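Local coordinates for protein nucleoporin NUP116 (Candida glabrata, PDB 3NF5) that probably serves as a structural constituent of the nuclear pore complex, this chain being its C-terminal, pore-targeting domain, at residues Y46-L57 against G92-Y102; L130-E139 against T147-A155. All blocks are in the same frame, centred on the assembly; numbering follows the deposited sequence.

Contact 1: Y46-L57 against G92-Y102; sequences YGKIEFLDPVDL and GLNVRARISCY
Phe51 lies across Leu93, whose CD2 makes a CH-pi contact over one ring face, 4.0 Å from the centroid. Ile49 CG1, from the strand of Phe51, lies over the opposite face toward the rim, so the ring has an aliphatic group near each face. Val55 CG2 meets Val95 CG2 beside it, and Ile49 and Ile99 lie side by side with CG1 to CG1 at 3.7 Å. At the other end, Tyr102 lays its ring over Gly47, with Gly47 CA 3.8 Å from the centroid. Gly47 CA also packs 3.0 Å from Ser100 O.

The other face carries the charged groups. Lys48 NZ bridges to Glu50 OE1 on the same strand at 2.7 Å. Two waters reach Glu50 OE2; one also meets Arg98 NH1, while Arg98 NE pairs with Glu139. Past the strands, Arg96 bends at chi3 (48°), which brings its guanidinium to Asp53 and Leu52. Arg96 NH2 donates to Asp53 OD1 in a salt bridge, 2.8 Å, from above the carboxylate plane. Leu52 CB covers a guanidinium face.

Backbone bonds set this register: Lys48 pairs with Ser100 and Glu50 with Arg98, each in both directions. This is a central antiparallel strand pair in the six-stranded sheet of a Nup98-type C-terminal domain.

Contact 2: L130-E139 against T147-A155; sequences LKKIPHTHFE and TYCFTVDHA
A beta hairpin, strands 137-142 and 147-152, forms this edge of the antiparallel sheet, and the end of helix 122-132 packs on one face of it. Tyr148 meets the helix end through Leu130. Leu130 CD2 stands over the centre of the Tyr148 ring, 3.9 Å from the centroid and 8° off the normal. The Tyr148 side chain leaves with CG anti to the backbone N (chi1 161°) and runs antiparallel to that of Leu130. Phe138 CD1 comes to the edge of the same ring, 3.8 Å from Tyr148 CE1. Ile133 CD1 touches the hydroxyl end.

A water joins the two segments there. It donates to Leu130 O and Thr136 OG1, and it lies 2.6 Å from Tyr148 OH. Thr136 OG1 in turn donates to Ile133 O at 2.6 Å, across the type II turn from Ile133 to Thr136 that links helix to strand. Thr136 CB and CG2 touch Phe150 CD1.

The backbones of His137 and Thr151 exchange two hydrogen bonds, and Glu139 N donates to Cys149 O. Thr151 OG1 lies 3.4 Å from His137 CB. Glu139 passes across Thr151 CG2, and its carboxylate is bound by Arg98. Asp153, just past strand 147-152, receives His137 NE2 at its OD2, 3.0 Å away. The donor comes from above the carboxylate plane; the bond is nearly straight (174°), and OD2 lies in the imidazole plane.

Contact 1 closes before contact 2 opens along the chain, and their centres are about 12 Å apart. Both belong to one antiparallel six-stranded sheet. Its strands run across it in the order 16-19, 40-43, 47-51, 97-101, 147-152, 137-142. Contact 1 is the central pair, and contact 2 joins the edge strand 137-142 and the end of helix 122-132 to strand 147-152. Strand 97-101 links them by pairing with 147-152, where Ile99 N and Phe150 O lie 2.7 Å apart, a probable hydrogen bond. A salt bridge from Arg98 NE to Glu139 OE1 passes over the strand between. The hairpin thus continues the sheet that spans this Nup98-type domain.

Contact 1: Y46-L57 against G92-Y102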
loop_
_atom_site.group_PDB
_atom_site.type_symbol
_atom_site.label_atom_id
_atom_site.label_comp_id
_atom_site.label_asym_id
_atom_site.label_seq_id
_atom_site.Cartn_x
_atom_site.Cartn_y
_atom_site.Cartn_z
ATOM N N TYR A 46 0.397 -3.545 7.791
ATOM C CA TYR A 46 0.276 -2.083 7.606
ATOM C C TYR A 46 -0.650 -1.561 6.504
ATOM O O TYR A 46 -1.165 -0.463 6.644
ATOM C CB TYR A 46 1.631 -1.456 7.422
ATOM C CG TYR A 46 2.585 -1.665 8.617
ATOM C CD1 TYR A 46 2.191 -1.342 9.917
ATOM C CD2 TYR A 46 3.858 -2.200 8.429
ATOM C CE1 TYR A 46 3.094 -1.584 11.043
ATOM C CE2 TYR A 46 4.736 -2.467 9.540
ATOM C CZ TYR A 46 4.342 -2.147 10.825
ATOM O OH TYR A 46 5.253 -2.355 11.903
ATOM N N GLY A 47 -0.867 -2.310 5.422
ATOM C CA GLY A 47 -1.780 -1.796 4.378
ATOM C C GLY A 47 -1.623 -2.566 3.096
ATOM O O GLY A 47 -0.816 -3.494 3.000
ATOM N N LYS A 48 -2.391 -2.151 2.097
ATOM C CA LYS A 48 -2.292 -2.742 0.770
ATOM C C LYS A 48 -2.712 -1.755 -0.314
ATOM O O LYS A 48 -3.453 -0.804 -0.080
ATOM C CB LYS A 48 -3.141 -3.987 0.627
ATOM C CG LYS A 48 -4.649 -3.869 0.881
ATOM C CD LYS A 48 -5.390 -5.195 0.674
ATOM C CE LYS A 48 -6.863 -5.128 1.124
ATOM N NZ LYS A 48 -7.538 -6.395 0.712
ATOM N N ILE A 49 -2.242 -2.048 -1.516
ATOM C CA ILE A 49 -2.735 -1.345 -2.702
ATOM C C ILE A 49 -3.289 -2.345 -3.741
ATOM O O ILE A 49 -2.707 -3.416 -3.991
ATOM C CB ILE A 49 -1.631 -0.432 -3.284
ATOM C CG1 ILE A 49 -2.214 0.395 -4.452
ATOM C CG2 ILE A 49 -0.428 -1.208 -3.617
ATOM C CD1 ILE A 49 -1.314 1.535 -4.911
ATOM N N GLU A 50 -4.460 -1.990 -4.264
ATOM C CA GLU A 50 -5.274 -2.852 -5.203
ATOM C C GLU A 50 -5.477 -1.950 -6.444
ATOM O O GLU A 50 -6.210 -0.996 -6.401
ATOM C CB GLU A 50 -6.587 -3.288 -4.561
ATOM C CG GLU A 50 -6.350 -4.245 -3.379
ATOM C CD GLU A 50 -7.500 -4.334 -2.409
ATOM O OE1 GLU A 50 -7.650 -5.400 -1.749
ATOM O OE2 GLU A 50 -8.228 -3.344 -2.253
ATOM N N PHE A 51 -4.723 -2.224 -7.492
ATOM C CA PHE A 51 -4.798 -1.472 -8.723
ATOM C C PHE A 51 -6.103 -1.819 -9.442
ATOM O O PHE A 51 -6.449 -2.982 -9.594
ATOM C CB PHE A 51 -3.590 -1.751 -9.599
ATOM C CG PHE A 51 -2.343 -1.231 -9.024
ATOM C CD1 PHE A 51 -1.578 -2.025 -8.195
ATOM C CD2 PHE A 51 -2.005 0.079 -9.206
ATOM C CE1 PHE A 51 -0.445 -1.520 -7.607
ATOM C CE2 PHE A 51 -0.905 0.613 -8.612
ATOM C CZ PHE A 51 -0.105 -0.199 -7.803
ATOM N N LEU A 52 -6.830 -0.800 -9.826
ATOM C CA LEU A 52 -8.181 -0.979 -10.338
ATOM C C LEU A 52 -8.200 -0.922 -11.856
ATOM O O LEU A 52 -9.147 -1.361 -12.451
ATOM C CB LEU A 52 -9.093 0.039 -9.737
ATOM C CG LEU A 52 -9.193 -0.068 -8.237
ATOM C CD1 LEU A 52 -10.027 1.104 -7.706
ATOM C CD2 LEU A 52 -9.803 -1.372 -7.826
ATOM N N ASP A 53 -7.152 -0.399 -12.487
ATOM C CA ASP A 53 -6.964 -0.618 -13.912
ATOM C C ASP A 53 -5.853 -1.603 -14.185
ATOM O O ASP A 53 -4.976 -1.774 -13.325
ATOM C CB ASP A 53 -6.613 0.690 -14.547
ATOM C CG ASP A 53 -7.796 1.693 -14.557
ATOM O OD1 ASP A 53 -8.995 1.285 -14.642
ATOM O OD2 ASP A 53 -7.466 2.893 -14.424
ATOM N N PRO A 54 -5.785 -2.154 -15.423
ATOM C CA PRO A 54 -4.558 -2.864 -15.841
ATOM C C PRO A 54 -3.250 -2.091 -15.600
ATOM O O PRO A 54 -3.157 -0.901 -15.881
ATOM C CB PRO A 54 -4.763 -3.082 -17.335
ATOM C CG PRO A 54 -6.243 -2.959 -17.566
ATOM C CD PRO A 54 -6.729 -1.973 -16.549
ATOM N N VAL A 55 -2.224 -2.798 -15.127
ATOM C CA VAL A 55 -0.909 -2.238 -14.903
ATOM C C VAL A 55 0.117 -2.796 -15.930
ATOM O O VAL A 55 0.097 -3.985 -16.241
ATOM C CB VAL A 55 -0.555 -2.512 -13.416
ATOM C CG1 VAL A 55 0.768 -2.352 -13.177
ATOM C CG2 VAL A 55 -1.390 -1.522 -12.555
ATOM N N ASP A 56 0.970 -1.917 -16.464
ATOM C CA ASP A 56 2.070 -2.327 -17.350
ATOM C C ASP A 56 3.304 -2.556 -16.522
ATOM O O ASP A 56 3.918 -1.601 -16.064
ATOM C CB ASP A 56 2.298 -1.208 -18.394
ATOM C CG ASP A 56 3.457 -1.484 -19.314
ATOM O OD1 ASP A 56 4.094 -2.543 -19.188
ATOM O OD2 ASP A 56 3.733 -0.637 -20.195
ATOM N N LEU A 57 3.637 -3.799 -16.237
ATOM C CA LEU A 57 4.872 -4.100 -15.505
ATOM C C LEU A 57 6.147 -4.351 -16.380
ATOM O O LEU A 57 7.153 -4.914 -15.873
ATOM C CB LEU A 57 4.609 -5.280 -14.581
ATOM C CG LEU A 57 3.494 -5.153 -13.523
ATOM C CD1 LEU A 57 3.443 -6.481 -12.770
ATOM C CD2 LEU A 57 3.844 -3.987 -12.618
ATOM N N GLY A 92 2.799 2.429 -16.538
ATOM C CA GLY A 92 3.424 1.725 -15.395
ATOM C C GLY A 92 2.431 1.429 -14.237
ATOM O O GLY A 92 1.307 0.998 -14.479
ATOM N N LEU A 93 2.853 1.654 -13.006
ATOM C CA LEU A 93 1.944 1.592 -11.828
ATOM C C LEU A 93 1.105 2.864 -11.592
ATOM O O LEU A 93 0.340 2.976 -10.608
ATOM C CB LEU A 93 2.747 1.209 -10.600
ATOM C CG LEU A 93 3.251 -0.235 -10.619
ATOM C CD1 LEU A 93 4.274 -0.422 -9.513
ATOM C CD2 LEU A 93 2.145 -1.279 -10.494
ATOM N N ASN A 94 1.267 3.846 -12.471
ATOM C CA ASN A 94 0.641 5.150 -12.293
ATOM C C ASN A 94 -0.775 5.197 -12.843
ATOM O O ASN A 94 -1.055 5.972 -13.752
ATOM C CB ASN A 94 1.514 6.265 -12.899
ATOM C CG ASN A 94 1.276 7.608 -12.265
ATOM O OD1 ASN A 94 0.462 7.761 -11.329
ATOM N ND2 ASN A 94 2.001 8.613 -12.747
ATOM N N VAL A 95 -1.662 4.384 -12.253
ATOM C CA VAL A 95 -3.028 4.185 -12.671
ATOM C C VAL A 95 -3.944 4.135 -11.425
ATOM O O VAL A 95 -3.466 4.297 -10.268
ATOM C CB VAL A 95 -3.151 2.851 -13.463
ATOM C CG1 VAL A 95 -2.204 2.858 -14.720
ATOM C CG2 VAL A 95 -2.866 1.609 -12.563
ATOM N N ARG A 96 -5.226 3.902 -11.650
ATOM C CA ARG A 96 -6.235 4.006 -10.616
ATOM C C ARG A 96 -6.066 2.847 -9.609
ATOM O O ARG A 96 -5.802 1.730 -10.017
ATOM C CB ARG A 96 -7.601 4.015 -11.264
ATOM C CG ARG A 96 -8.739 4.455 -10.392
ATOM C CD ARG A 96 -9.961 4.720 -11.230
ATOM N NE ARG A 96 -10.172 3.589 -12.145
ATOM C CZ ARG A 96 -11.026 2.570 -11.957
ATOM N NH1 ARG A 96 -11.832 2.519 -10.900
ATOM N NH2 ARG A 96 -11.087 1.590 -12.860
ATOM N N ALA A 97 -6.260 3.132 -8.326
ATOM C CA ALA A 97 -5.945 2.155 -7.269
ATOM C C ALA A 97 -6.780 2.456 -6.021
ATOM O O ALA A 97 -7.261 3.559 -5.851
ATOM C CB ALA A 97 -4.431 2.131 -6.950
ATOM N N ARG A 98 -6.985 1.452 -5.195
ATOM C CA ARG A 98 -7.651 1.610 -3.922
ATOM C C ARG A 98 -6.570 1.202 -2.958
ATOM O O ARG A 98 -5.933 0.070 -3.086
ATOM C CB ARG A 98 -8.857 0.694 -3.789
ATOM C CG ARG A 98 -9.462 0.641 -2.406
ATOM C CD ARG A 98 -10.801 -0.136 -2.325
ATOM N NE ARG A 98 -11.908 0.514 -3.046
ATOM C CZ ARG A 98 -12.481 0.059 -4.154
ATOM N NH1 ARG A 98 -12.088 -1.082 -4.753
ATOM N NH2 ARG A 98 -13.462 0.775 -4.684
ATOM N N ILE A 99 -6.387 2.096 -1.991
ATOM C CA ILE A 99 -5.386 1.899 -0.914
ATOM C C ILE A 99 -6.050 1.731 0.462
ATOM O O ILE A 99 -6.982 2.467 0.816
ATOM C CB ILE A 99 -4.399 3.061 -0.955
ATOM C CG1 ILE A 99 -3.722 3.094 -2.358
ATOM C CG2 ILE A 99 -3.329 2.887 0.230
ATOM C CD1 ILE A 99 -2.777 4.192 -2.656
ATOM N N SER A 100 -5.633 0.714 1.209
ATOM C CA SER A 100 -6.121 0.507 2.571
ATOM C C SER A 100 -4.901 0.611 3.538
ATOM O O SER A 100 -3.883 0.026 3.272
ATOM C CB SER A 100 -6.787 -0.871 2.726
ATOM O OG SER A 100 -7.857 -1.091 1.781
ATOM N N CYS A 101 -5.042 1.398 4.594
ATOM C CA CYS A 101 -4.014 1.578 5.670
ATOM C C CYS A 101 -4.613 1.117 7.020
ATOM O O CYS A 101 -5.767 1.451 7.360
ATOM C CB CYS A 101 -3.628 3.017 5.749
ATOM S SG CYS A 101 -2.848 3.685 4.304
ATOM N N TYR A 102 -3.863 0.279 7.746
ATOM C CA TYR A 102 -4.391 -0.402 8.931
ATOM C C TYR A 102 -3.879 0.304 10.175
ATOM O O TYR A 102 -2.833 0.903 10.140
ATOM C CB TYR A 102 -3.909 -1.873 8.930
ATOM C CG TYR A 102 -4.199 -2.644 7.666
ATOM C CD1 TYR A 102 -5.399 -2.491 6.982
ATOM C CD2 TYR A 102 -3.322 -3.614 7.230
ATOM C CE1 TYR A 102 -5.678 -3.262 5.856
ATOM C CE2 TYR A 102 -3.575 -4.419 6.111
ATOM C CZ TYR A 102 -4.730 -4.219 5.415
ATOM O OH TYR A 102 -4.958 -5.014 4.330
HETATM O O HOH W 1 -0.541 1.563 8.875
HETATM O O HOH W 2 -6.862 -1.550 -0.864
HETATM O O HOH W 3 -10.549 -3.443 -3.872
#

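Contact 2: L130-E139 against T147-A155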
loop_
_atom_site.group_PDB
_atom_site.type_symbol
_atom_site.label_atom_id
_atom_site.label_comp_id
_atom_site.label_asym_id
_atom_site.label_seq_id
_atom_site.Cartn_x
_atom_site.Cartn_y
_atom_site.Cartn_z
ATOM N N LEU A 130 -8.783 13.395 7.163
ATOM C CA LEU A 130 -8.440 12.383 6.142
ATOM C C LEU A 130 -9.112 12.702 4.764
ATOM O O LEU A 130 -8.496 12.492 3.699
ATOM C CB LEU A 130 -8.751 10.963 6.624
ATOM C CG LEU A 130 -7.917 10.312 7.737
ATOM C CD1 LEU A 130 -8.606 9.101 8.279
ATOM C CD2 LEU A 130 -6.546 9.888 7.294
ATOM N N LYS A 131 -10.319 13.255 4.799
ATOM C CA LYS A 131 -11.094 13.603 3.561
ATOM C C LYS A 131 -10.421 14.679 2.757
ATOM O O LYS A 131 -10.633 14.784 1.516
ATOM C CB LYS A 131 -12.516 14.079 3.934
ATOM C CG LYS A 131 -13.395 12.908 4.378
ATOM C CD LYS A 131 -14.859 13.325 4.591
ATOM C CE LYS A 131 -15.635 12.190 5.272
ATOM N NZ LYS A 131 -16.939 12.718 5.745
ATOM N N LYS A 132 -9.608 15.503 3.450
ATOM C CA LYS A 132 -8.905 16.616 2.826
ATOM C C LYS A 132 -7.565 16.309 2.179
ATOM O O LYS A 132 -7.078 17.144 1.426
ATOM C CB LYS A 132 -8.695 17.772 3.795
ATOM C CG LYS A 132 -9.956 18.390 4.247
ATOM C CD LYS A 132 -9.735 19.554 5.235
ATOM C CE LYS A 132 -11.000 19.752 6.114
ATOM N NZ LYS A 132 -10.817 21.003 6.818
ATOM N N ILE A 133 -7.035 15.096 2.364
ATOM C CA ILE A 133 -5.720 14.777 1.801
ATOM C C ILE A 133 -5.683 14.959 0.298
ATOM O O ILE A 133 -6.490 14.319 -0.447
ATOM C CB ILE A 133 -5.204 13.383 2.160
ATOM C CG1 ILE A 133 -5.176 13.221 3.684
ATOM C CG2 ILE A 133 -3.861 13.214 1.487
ATOM C CD1 ILE A 133 -4.775 11.793 4.215
ATOM N N PRO A 134 -4.765 15.835 -0.164
ATOM C CA PRO A 134 -4.704 16.026 -1.566
ATOM C C PRO A 134 -4.396 14.735 -2.380
ATOM O O PRO A 134 -3.628 13.816 -1.938
ATOM C CB PRO A 134 -3.656 17.132 -1.718
ATOM C CG PRO A 134 -3.905 17.917 -0.484
ATOM C CD PRO A 134 -3.949 16.842 0.519
ATOM N N HIS A 135 -5.137 14.652 -3.485
ATOM C CA HIS A 135 -4.978 13.603 -4.526
ATOM C C HIS A 135 -5.441 12.272 -4.059
ATOM O O HIS A 135 -4.940 11.254 -4.489
ATOM C CB HIS A 135 -3.529 13.493 -4.960
ATOM C CG HIS A 135 -3.052 14.682 -5.715
ATOM N ND1 HIS A 135 -3.447 14.926 -7.019
ATOM C CD2 HIS A 135 -2.219 15.691 -5.367
ATOM C CE1 HIS A 135 -2.873 16.043 -7.434
ATOM N NE2 HIS A 135 -2.124 16.521 -6.454
ATOM N N THR A 136 -6.409 12.282 -3.155
ATOM C CA THR A 136 -6.984 11.092 -2.646
ATOM C C THR A 136 -8.474 11.309 -2.806
ATOM O O THR A 136 -8.908 12.434 -2.841
ATOM C CB THR A 136 -6.637 10.858 -1.133
ATOM O OG1 THR A 136 -7.250 11.878 -0.332
ATOM C CG2 THR A 136 -5.179 10.829 -0.915
ATOM N N HIS A 137 -9.204 10.225 -2.989
ATOM C CA HIS A 137 -10.646 10.141 -2.859
ATOM C C HIS A 137 -11.068 9.228 -1.698
ATOM O O HIS A 137 -11.192 7.964 -1.829
ATOM C CB HIS A 137 -11.245 9.617 -4.167
ATOM C CG HIS A 137 -10.894 10.444 -5.370
ATOM N ND1 HIS A 137 -11.375 11.719 -5.553
ATOM C CD2 HIS A 137 -10.099 10.184 -6.438
ATOM C CE1 HIS A 137 -10.908 12.202 -6.695
ATOM N NE2 HIS A 137 -10.144 11.279 -7.262
ATOM N N PHE A 138 -11.299 9.852 -0.549
ATOM C CA PHE A 138 -11.730 9.157 0.706
ATOM C C PHE A 138 -12.861 8.228 0.438
ATOM O O PHE A 138 -13.802 8.625 -0.224
ATOM C CB PHE A 138 -12.139 10.213 1.759
ATOM C CG PHE A 138 -12.559 9.651 3.063
ATOM C CD1 PHE A 138 -11.642 9.539 4.100
ATOM C CD2 PHE A 138 -13.838 9.243 3.277
ATOM C CE1 PHE A 138 -12.005 8.996 5.326
ATOM C CE2 PHE A 138 -14.227 8.731 4.523
ATOM C CZ PHE A 138 -13.276 8.625 5.554
ATOM N N GLU A 139 -12.764 6.974 0.888
ATOM C CA GLU A 139 -13.902 6.066 0.834
ATOM C C GLU A 139 -14.418 5.802 2.255
ATOM O O GLU A 139 -15.613 6.003 2.542
ATOM C CB GLU A 139 -13.605 4.713 0.155
ATOM C CG GLU A 139 -13.484 4.763 -1.341
ATOM C CD GLU A 139 -13.555 3.332 -1.988
ATOM O OE1 GLU A 139 -13.054 2.359 -1.357
ATOM O OE2 GLU A 139 -14.138 3.226 -3.130
ATOM N N THR A 147 -8.909 1.124 10.197
ATOM C CA THR A 147 -8.756 0.970 8.736
ATOM C C THR A 147 -9.242 2.211 7.985
ATOM O O THR A 147 -10.359 2.697 8.190
ATOM C CB THR A 147 -9.433 -0.314 8.244
ATOM O OG1 THR A 147 -8.798 -1.424 8.868
ATOM C CG2 THR A 147 -9.273 -0.446 6.667
ATOM N N TYR A 148 -8.389 2.736 7.133
ATOM C CA TYR A 148 -8.655 3.897 6.309
ATOM C C TYR A 148 -8.546 3.408 4.882
ATOM O O TYR A 148 -7.580 2.783 4.535
ATOM C CB TYR A 148 -7.645 4.963 6.566
ATOM C CG TYR A 148 -7.426 6.075 5.559
ATOM C CD1 TYR A 148 -8.473 6.827 5.029
ATOM C CD2 TYR A 148 -6.173 6.396 5.173
ATOM C CE1 TYR A 148 -8.227 7.870 4.137
ATOM C CE2 TYR A 148 -5.931 7.416 4.324
ATOM C CZ TYR A 148 -6.969 8.104 3.761
ATOM O OH TYR A 148 -6.677 9.101 2.890
ATOM N N CYS A 149 -9.593 3.641 4.118
ATOM C CA CYS A 149 -9.619 3.249 2.718
ATOM C C CYS A 149 -9.900 4.442 1.841
ATOM O O CYS A 149 -10.809 5.243 2.127
ATOM C CB CYS A 149 -10.705 2.229 2.449
ATOM S SG CYS A 149 -10.479 0.657 3.234
ATOM N N PHE A 150 -9.158 4.525 0.733
ATOM C CA PHE A 150 -9.350 5.585 -0.252
ATOM C C PHE A 150 -8.883 5.135 -1.653
ATOM O O PHE A 150 -8.205 4.098 -1.798
ATOM C CB PHE A 150 -8.587 6.817 0.179
ATOM C CG PHE A 150 -7.098 6.643 0.218
ATOM C CD1 PHE A 150 -6.289 7.113 -0.832
ATOM C CD2 PHE A 150 -6.502 6.021 1.318
ATOM C CE1 PHE A 150 -4.871 6.970 -0.789
ATOM C CE2 PHE A 150 -5.159 5.874 1.382
ATOM C CZ PHE A 150 -4.303 6.363 0.326
ATOM N N THR A 151 -9.279 5.888 -2.666
ATOM C CA THR A 151 -8.808 5.656 -4.036
ATOM C C THR A 151 -7.997 6.837 -4.515
ATOM O O THR A 151 -8.086 7.966 -3.966
ATOM C CB THR A 151 -9.934 5.329 -5.026
ATOM O OG1 THR A 151 -10.799 6.451 -5.189
ATOM C CG2 THR A 151 -10.747 4.162 -4.573
ATOM N N VAL A 152 -7.170 6.537 -5.516
ATOM C CA VAL A 152 -6.354 7.503 -6.209
ATOM C C VAL A 152 -6.623 7.263 -7.680
ATOM O O VAL A 152 -6.822 6.140 -8.101
ATOM C CB VAL A 152 -4.900 7.328 -5.787
ATOM C CG1 VAL A 152 -4.741 7.639 -4.299
ATOM C CG2 VAL A 152 -4.390 5.892 -6.013
ATOM N N ASP A 153 -6.775 8.321 -8.446
ATOM C CA ASP A 153 -6.905 8.268 -9.911
ATOM C C ASP A 153 -5.642 7.756 -10.650
ATOM O O ASP A 153 -5.691 6.972 -11.636
ATOM C CB ASP A 153 -7.191 9.684 -10.413
ATOM C CG ASP A 153 -8.471 10.246 -9.910
ATOM O OD1 ASP A 153 -9.396 9.464 -9.667
ATOM O OD2 ASP A 153 -8.586 11.501 -9.795
ATOM N N HIS A 154 -4.502 8.217 -10.177
ATOM C CA HIS A 154 -3.195 7.835 -10.728
ATOM C C HIS A 154 -2.271 7.660 -9.510
ATOM O O HIS A 154 -1.931 8.650 -8.852
ATOM C CB HIS A 154 -2.670 8.945 -11.673
ATOM C CG HIS A 154 -3.554 9.211 -12.853
ATOM N ND1 HIS A 154 -3.580 8.390 -13.960
ATOM C CD2 HIS A 154 -4.506 10.141 -13.058
ATOM C CE1 HIS A 154 -4.484 8.826 -14.816
ATOM N NE2 HIS A 154 -5.077 9.878 -14.283
ATOM N N ALA A 155 -1.896 6.420 -9.215
ATOM C CA ALA A 155 -1.301 6.090 -7.922
ATOM C C ALA A 155 -0.026 6.860 -7.524
ATOM O O ALA A 155 0.205 7.073 -6.334
ATOM C CB ALA A 155 -1.087 4.565 -7.807
HETATM O O HOH W 4 -8.638 10.462 1.941
HETATM O O HOH W 5 -6.663 10.837 -7.085
#